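Local coordinates for protein aldehyde dehydrogenase (Staphylococcus aureus, PDB 6K10) that oxidises the carotenoid aldehyde 4,4'-diaponeurosporen-4-al to 4,4'-diaponeurosporenoic acid, an NAD-dependent step in making staphyloxanthin, the pigment that protects the bacterium against oxidative stress, at residues 328-334 and 347-352; 244-249 and 289-293. The protein carries 1 engineered substitution. One frame throughout, in Å; residues are numbered along the deposited sequence.

How the contacts relate
Both contacts are largely buried, but contact 1 lies about 25 Å from the centre of the chain and contact 2 about 17 Å. Contact 1 joins two strands of the catalytic-domain sheet by backbone hydrogen bonds and apolar side chains, with only His-332 and Thr-334, where the chain turns, exposed. Contact 2 joins two loops, and there the work falls to a glutamine amide and a water. Their centres are 17 Å apart, yet they touch at Pro-347: its CB lies 3.0 Å from Tyr-289 OH and its CD 3.1 Å from Ala-247 O. Strand 324-330, which enters contact 1, also packs on Phe-244 and Tyr-289 of contact 2.

Contact 1 (328-334 and 347-352); sequences TLLDHVT and PILPIL
Two parallel strands, 328-330 and 348-352, run side by side with axes 4.6 Å apart at closest approach and N-to-C directions 21° apart. The register pairs Thr-328 with Ile-348, Leu-329 with Leu-349 and Leu-330 with Pro-350, all in extended backbone. Thr-328 straddles Ile-348: its N donates to Pro-347 O (2.9 Å) and its O accepts from Leu-349 N (2.8 Å). Leu-329 lies beside Leu-349 on one face of the sheet, CD2 to CB 3.9 Å; Leu-329 also packs on Leu-271 and Ser-272 of helix 264-279, and Leu-349 on Ile-257 of strand 256-260. Leu-330 then straddles Pro-350, with N to Leu-349 O at 3.1 Å and Ile-351 N to Leu-330 O at 2.8 Å, so the proline, which has no N-H to give, costs this edge nothing. On the other face the mt rotamer of Leu-330 sets CD1 3.6 Å from Ile-348 CG2 and 4.2 Å from Pro-350 CB. After Asp-331 the chain turns: its OD1, with chi1 t, takes the N-H of His-332 (2.7 Å), its OD2 makes a salt bridge to Lys-264, and His-332 adopts left-handed phi/psi of 60/33. That brings Val-333 back toward the second strand, where CG2 meets Pro-350 CB at 3.8 Å and CG1 meets Leu-352 CD1 at 3.8 Å. Strand 348-354 also pairs in parallel with strand 256-260, and strand 324-330 pairs antiparallel with strand 312-314. The arrangement is therefore a parallel strand pair within the mixed sheet of the alpha/beta catalytic domain of aldehyde dehydrogenases.

Contact 2 (244-249 and 289-293); sequences FTNAGQ and YGRIV
Segment 244-249 leaves the end of a helix and coils into a tight left-handed turn: Asn-246 (phi/psi 58/27), Ala-247 (55/35) and Gly-248 (81/1) all have positive phi. The turn holds itself by hydrogen bonds from Ala-247 N to Phe-244 O (3.2 Å), Gly-248 N to Thr-245 O (3.1 Å) and Gln-249 N to Asn-246 O (3.0 Å). Segment 289-293 passes it extended up to Ile-292, with Ala-247 CA 5.1 Å from Gly-290 CA. Gln-249, chi1 m and chi2 t, carries the direct polar link. Its NE2 donates to Arg-291 O (3.0 Å) across the gap and to Asn-246 O (3.0 Å) within the turn, while its OE1 accepts from Val-293 N (3.2 Å). One water adds a second bridge, donating to Phe-244 O (2.8 Å) and accepting from Gly-290 N (3.0 Å). Asn-246 ND2 serves Gln-249 O (2.9 Å) and Asn-122 O; Tyr-289 OH is hydrogen-bonded to Ile-325 O. Arg-291 points away, with NH1 on Gly-290 O (3.0 Å) and a salt bridge to Glu-322. Between the polar links, Ala-247 CB packs on Gly-290 C (3.9 Å), Tyr-289 CZ (4.3 Å) and Ile-292 CD1 (4.3 Å). The sequence from Phe-244 fits the family's cysteine signature, whose predicted catalytic position is the engineered Ser-251, about 9 Å from the Gln-249 side chain. The contact lies between the end of helix 232-244 and the start of helix 295-307, with helix 264-279 packing on Phe-244 and strand 324-330 on Phe-244 and Tyr-289.

Contact 1 (328-334 and 347-352)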
loop_
_atom_site.group_PDB
_atom_site.type_symbol
_atom_site.label_atom_id
_atom_site.label_comp_id
_atom_site.label_asym_id
_atom_site.label_seq_id
_atom_site.Cartn_x
_atom_site.Cartn_y
_atom_site.Cartn_z
ATOM N N THR A 328 20.466 -14.116 28.504
ATOM C CA THR A 328 20.527 -15.566 28.608
ATOM C C THR A 328 20.764 -16.179 27.239
ATOM O O THR A 328 20.072 -15.840 26.274
ATOM C CB THR A 328 19.235 -16.121 29.214
ATOM O OG1 THR A 328 19.000 -15.505 30.486
ATOM C CG2 THR A 328 19.332 -17.627 29.392
ATOM N N LEU A 329 21.737 -17.085 27.161
ATOM C CA LEU A 329 22.017 -17.853 25.957
ATOM C C LEU A 329 21.605 -19.302 26.176
ATOM O O LEU A 329 21.813 -19.856 27.260
ATOM C CB LEU A 329 23.504 -17.789 25.593
ATOM C CG LEU A 329 24.150 -16.407 25.472
ATOM C CD1 LEU A 329 25.616 -16.539 25.076
ATOM C CD2 LEU A 329 23.401 -15.540 24.477
ATOM N N LEU A 330 21.026 -19.915 25.146
ATOM C CA LEU A 330 20.612 -21.311 25.189
ATOM C C LEU A 330 21.313 -22.093 24.089
ATOM O O LEU A 330 21.441 -21.613 22.959
ATOM C CB LEU A 330 19.100 -21.455 25.021
ATOM C CG LEU A 330 18.175 -20.647 25.924
ATOM C CD1 LEU A 330 16.740 -20.837 25.466
ATOM C CD2 LEU A 330 18.342 -21.056 27.378
ATOM N N ASP A 331 21.749 -23.306 24.418
ATOM C CA ASP A 331 22.414 -24.192 23.478
ATOM C C ASP A 331 21.591 -25.464 23.305
ATOM O O ASP A 331 20.719 -25.777 24.120
ATOM C CB ASP A 331 23.831 -24.533 23.960
ATOM C CG ASP A 331 24.703 -25.106 22.865
ATOM O OD1 ASP A 331 24.271 -25.112 21.692
ATOM O OD2 ASP A 331 25.827 -25.546 23.183
ATOM N N HIS A 332 21.868 -26.187 22.217
ATOM C CA HIS A 332 21.204 -27.459 21.911
ATOM C C HIS A 332 19.691 -27.293 21.770
ATOM O O HIS A 332 18.921 -28.197 22.105
ATOM C CB HIS A 332 21.526 -28.524 22.964
ATOM C CG HIS A 332 22.993 -28.735 23.185
ATOM N ND1 HIS A 332 23.608 -28.474 24.390
ATOM C CD2 HIS A 332 23.965 -29.181 22.355
ATOM C CE1 HIS A 332 24.896 -28.750 24.294
ATOM N NE2 HIS A 332 25.139 -29.181 23.069
ATOM N N VAL A 333 19.258 -26.141 21.269
ATOM C CA VAL A 333 17.838 -25.856 21.097
ATOM C C VAL A 333 17.355 -26.500 19.805
ATOM O O VAL A 333 18.084 -26.549 18.806
ATOM C CB VAL A 333 17.600 -24.334 21.102
ATOM C CG1 VAL A 333 16.174 -23.998 20.699
ATOM C CG2 VAL A 333 17.918 -23.759 22.472
ATOM N N THR A 334 16.127 -27.010 19.819
ATOM C CA THR A 334 15.534 -27.663 18.663
ATOM C C THR A 334 14.253 -26.953 18.248
ATOM O O THR A 334 13.778 -26.024 18.907
ATOM C CB THR A 334 15.219 -29.135 18.948
ATOM O OG1 THR A 334 14.051 -29.219 19.773
ATOM C CG2 THR A 334 16.384 -29.809 19.650
ATOM N N PRO A 347 15.152 -11.062 26.588
ATOM C CA PRO A 347 16.604 -11.276 26.545
ATOM C C PRO A 347 17.013 -12.745 26.651
ATOM O O PRO A 347 17.944 -13.099 27.385
ATOM C CB PRO A 347 17.096 -10.469 27.741
ATOM C CG PRO A 347 15.984 -10.616 28.737
ATOM C CD PRO A 347 14.695 -10.713 27.946
ATOM N N ILE A 348 16.317 -13.610 25.923
ATOM C CA ILE A 348 16.673 -15.017 25.800
ATOM C C ILE A 348 17.055 -15.267 24.350
ATOM O O ILE A 348 16.274 -14.966 23.439
ATOM C CB ILE A 348 15.518 -15.937 26.232
ATOM C CG1 ILE A 348 15.042 -15.578 27.640
ATOM C CG2 ILE A 348 15.959 -17.388 26.175
ATOM C CD1 ILE A 348 13.851 -16.389 28.105
ATOM N N LEU A 349 18.249 -15.811 24.134
ATOM C CA LEU A 349 18.779 -16.014 22.785
ATOM C C LEU A 349 19.094 -17.485 22.555
ATOM O O LEU A 349 20.170 -17.965 22.958
ATOM C CB LEU A 349 20.024 -15.156 22.566
ATOM C CG LEU A 349 20.581 -15.132 21.142
ATOM C CD1 LEU A 349 19.542 -14.590 20.166
ATOM C CD2 LEU A 349 21.847 -14.299 21.098
ATOM N N PRO A 350 18.196 -18.239 21.924
ATOM C CA PRO A 350 18.483 -19.648 21.634
ATOM C C PRO A 350 19.411 -19.785 20.438
ATOM O O PRO A 350 19.344 -19.014 19.479
ATOM C CB PRO A 350 17.100 -20.236 21.325
ATOM C CG PRO A 350 16.277 -19.071 20.894
ATOM C CD PRO A 350 16.809 -17.866 21.605
ATOM N N ILE A 351 20.276 -20.793 20.501
ATOM C CA ILE A 351 21.286 -21.036 19.477
ATOM C C ILE A 351 21.077 -22.442 18.927
ATOM O O ILE A 351 21.193 -23.427 19.666
ATOM C CB ILE A 351 22.706 -20.862 20.037
ATOM C CG1 ILE A 351 22.916 -19.416 20.496
ATOM C CG2 ILE A 351 23.750 -21.258 19.006
ATOM C CD1 ILE A 351 24.148 -19.214 21.343
ATOM N N LEU A 352 20.760 -22.529 17.637
ATOM C CA LEU A 352 20.583 -23.792 16.937
ATOM C C LEU A 352 21.684 -23.955 15.898
ATOM O O LEU A 352 22.158 -22.974 15.319
ATOM C CB LEU A 352 19.216 -23.869 16.242
ATOM C CG LEU A 352 17.915 -23.819 17.051
ATOM C CD1 LEU A 352 17.583 -22.407 17.525
ATOM C CD2 LEU A 352 16.766 -24.392 16.229
#

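Contact 2 (244-249 and 289-293)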
loop_
_atom_site.group_PDB
_atom_site.type_symbol
_atom_site.label_atom_id
_atom_site.label_comp_id
_atom_site.label_asym_id
_atom_site.label_seq_id
_atom_site.Cartn_x
_atom_site.Cartn_y
_atom_site.Cartn_z
ATOM N N PHE A 244 20.033 -7.227 22.983
ATOM C CA PHE A 244 19.844 -6.884 24.385
ATOM C C PHE A 244 19.601 -5.400 24.619
ATOM O O PHE A 244 19.403 -4.991 25.768
ATOM C CB PHE A 244 21.040 -7.395 25.189
ATOM C CG PHE A 244 21.146 -8.890 25.166
ATOM C CD1 PHE A 244 20.226 -9.663 25.855
ATOM C CD2 PHE A 244 22.111 -9.524 24.403
ATOM C CE1 PHE A 244 20.289 -11.043 25.814
ATOM C CE2 PHE A 244 22.181 -10.904 24.360
ATOM C CZ PHE A 244 21.269 -11.664 25.068
ATOM N N THR A 245 19.600 -4.591 23.564
ATOM C CA THR A 245 18.939 -3.297 23.620
ATOM C C THR A 245 17.470 -3.495 23.981
ATOM O O THR A 245 16.803 -4.389 23.453
ATOM C CB THR A 245 19.064 -2.582 22.270
ATOM O OG1 THR A 245 20.424 -2.178 22.062
ATOM C CG2 THR A 245 18.156 -1.358 22.209
ATOM N N ASN A 246 16.977 -2.668 24.906
ATOM C CA ASN A 246 15.589 -2.724 25.379
ATOM C C ASN A 246 15.243 -4.089 25.969
ATOM O O ASN A 246 14.081 -4.504 25.957
ATOM C CB ASN A 246 14.601 -2.358 24.266
ATOM C CG ASN A 246 13.282 -1.829 24.806
ATOM O OD1 ASN A 246 13.225 -1.271 25.903
ATOM N ND2 ASN A 246 12.215 -2.009 24.036
ATOM N N ALA A 247 16.252 -4.792 26.489
ATOM C CA ALA A 247 16.080 -6.114 27.090
ATOM C C ALA A 247 15.394 -7.084 26.129
ATOM O O ALA A 247 14.599 -7.934 26.531
ATOM C CB ALA A 247 15.312 -6.025 28.412
ATOM N N GLY A 248 15.698 -6.951 24.840
ATOM C CA GLY A 248 15.158 -7.850 23.841
ATOM C C GLY A 248 13.753 -7.544 23.374
ATOM O O GLY A 248 13.226 -8.284 22.534
ATOM N N GLN A 249 13.135 -6.479 23.875
ATOM C CA GLN A 249 11.747 -6.161 23.542
ATOM C C GLN A 249 11.709 -5.304 22.274
ATOM O O GLN A 249 11.365 -4.122 22.278
ATOM C CB GLN A 249 11.074 -5.483 24.729
ATOM C CG GLN A 249 11.160 -6.338 25.992
ATOM C CD GLN A 249 10.748 -5.605 27.252
ATOM O OE1 GLN A 249 9.702 -5.891 27.836
ATOM N NE2 GLN A 249 11.579 -4.665 27.689
ATOM N N TYR A 289 21.209 -1.473 30.920
ATOM C CA TYR A 289 20.396 -2.636 30.605
ATOM C C TYR A 289 18.989 -2.446 31.152
ATOM O O TYR A 289 18.812 -2.016 32.295
ATOM C CB TYR A 289 21.032 -3.905 31.176
ATOM C CG TYR A 289 20.295 -5.166 30.811
ATOM C CD1 TYR A 289 20.191 -5.570 29.487
ATOM C CD2 TYR A 289 19.714 -5.957 31.789
ATOM C CE1 TYR A 289 19.518 -6.725 29.148
ATOM C CE2 TYR A 289 19.043 -7.109 31.462
ATOM C CZ TYR A 289 18.947 -7.488 30.143
ATOM O OH TYR A 289 18.277 -8.640 29.826
ATOM N N GLY A 290 17.993 -2.779 30.329
ATOM C CA GLY A 290 16.609 -2.481 30.623
ATOM C C GLY A 290 15.908 -3.582 31.398
ATOM O O GLY A 290 16.513 -4.555 31.854
ATOM N N ARG A 291 14.593 -3.412 31.544
ATOM C CA ARG A 291 13.755 -4.310 32.323
ATOM C C ARG A 291 12.503 -4.669 31.531
ATOM O O ARG A 291 12.150 -4.010 30.551
ATOM C CB ARG A 291 13.354 -3.678 33.664
ATOM C CG ARG A 291 14.528 -3.326 34.567
ATOM C CD ARG A 291 15.217 -4.579 35.070
ATOM N NE ARG A 291 16.275 -4.294 36.038
ATOM C CZ ARG A 291 17.543 -4.063 35.712
ATOM N NH1 ARG A 291 17.919 -4.082 34.440
ATOM N NH2 ARG A 291 18.436 -3.818 36.661
ATOM N N ILE A 292 11.823 -5.721 31.982
ATOM C CA ILE A 292 10.620 -6.204 31.310
ATOM C C ILE A 292 9.446 -5.292 31.651
ATOM O O ILE A 292 9.346 -4.765 32.765
ATOM C CB ILE A 292 10.347 -7.672 31.698
ATOM C CG1 ILE A 292 11.608 -8.516 31.487
ATOM C CG2 ILE A 292 9.203 -8.245 30.879
ATOM C CD1 ILE A 292 12.179 -8.430 30.078
ATOM N N VAL A 293 8.538 -5.113 30.684
ATOM C CA VAL A 293 7.531 -4.054 30.776
ATOM C C VAL A 293 6.619 -4.251 31.983
ATOM O O VAL A 293 6.331 -3.297 32.716
ATOM C CB VAL A 293 6.722 -3.961 29.468
ATOM C CG1 VAL A 293 6.056 -5.295 29.130
ATOM C CG2 VAL A 293 5.684 -2.847 29.560
HETATM O O HOH W 1 18.727 -2.845 27.465
#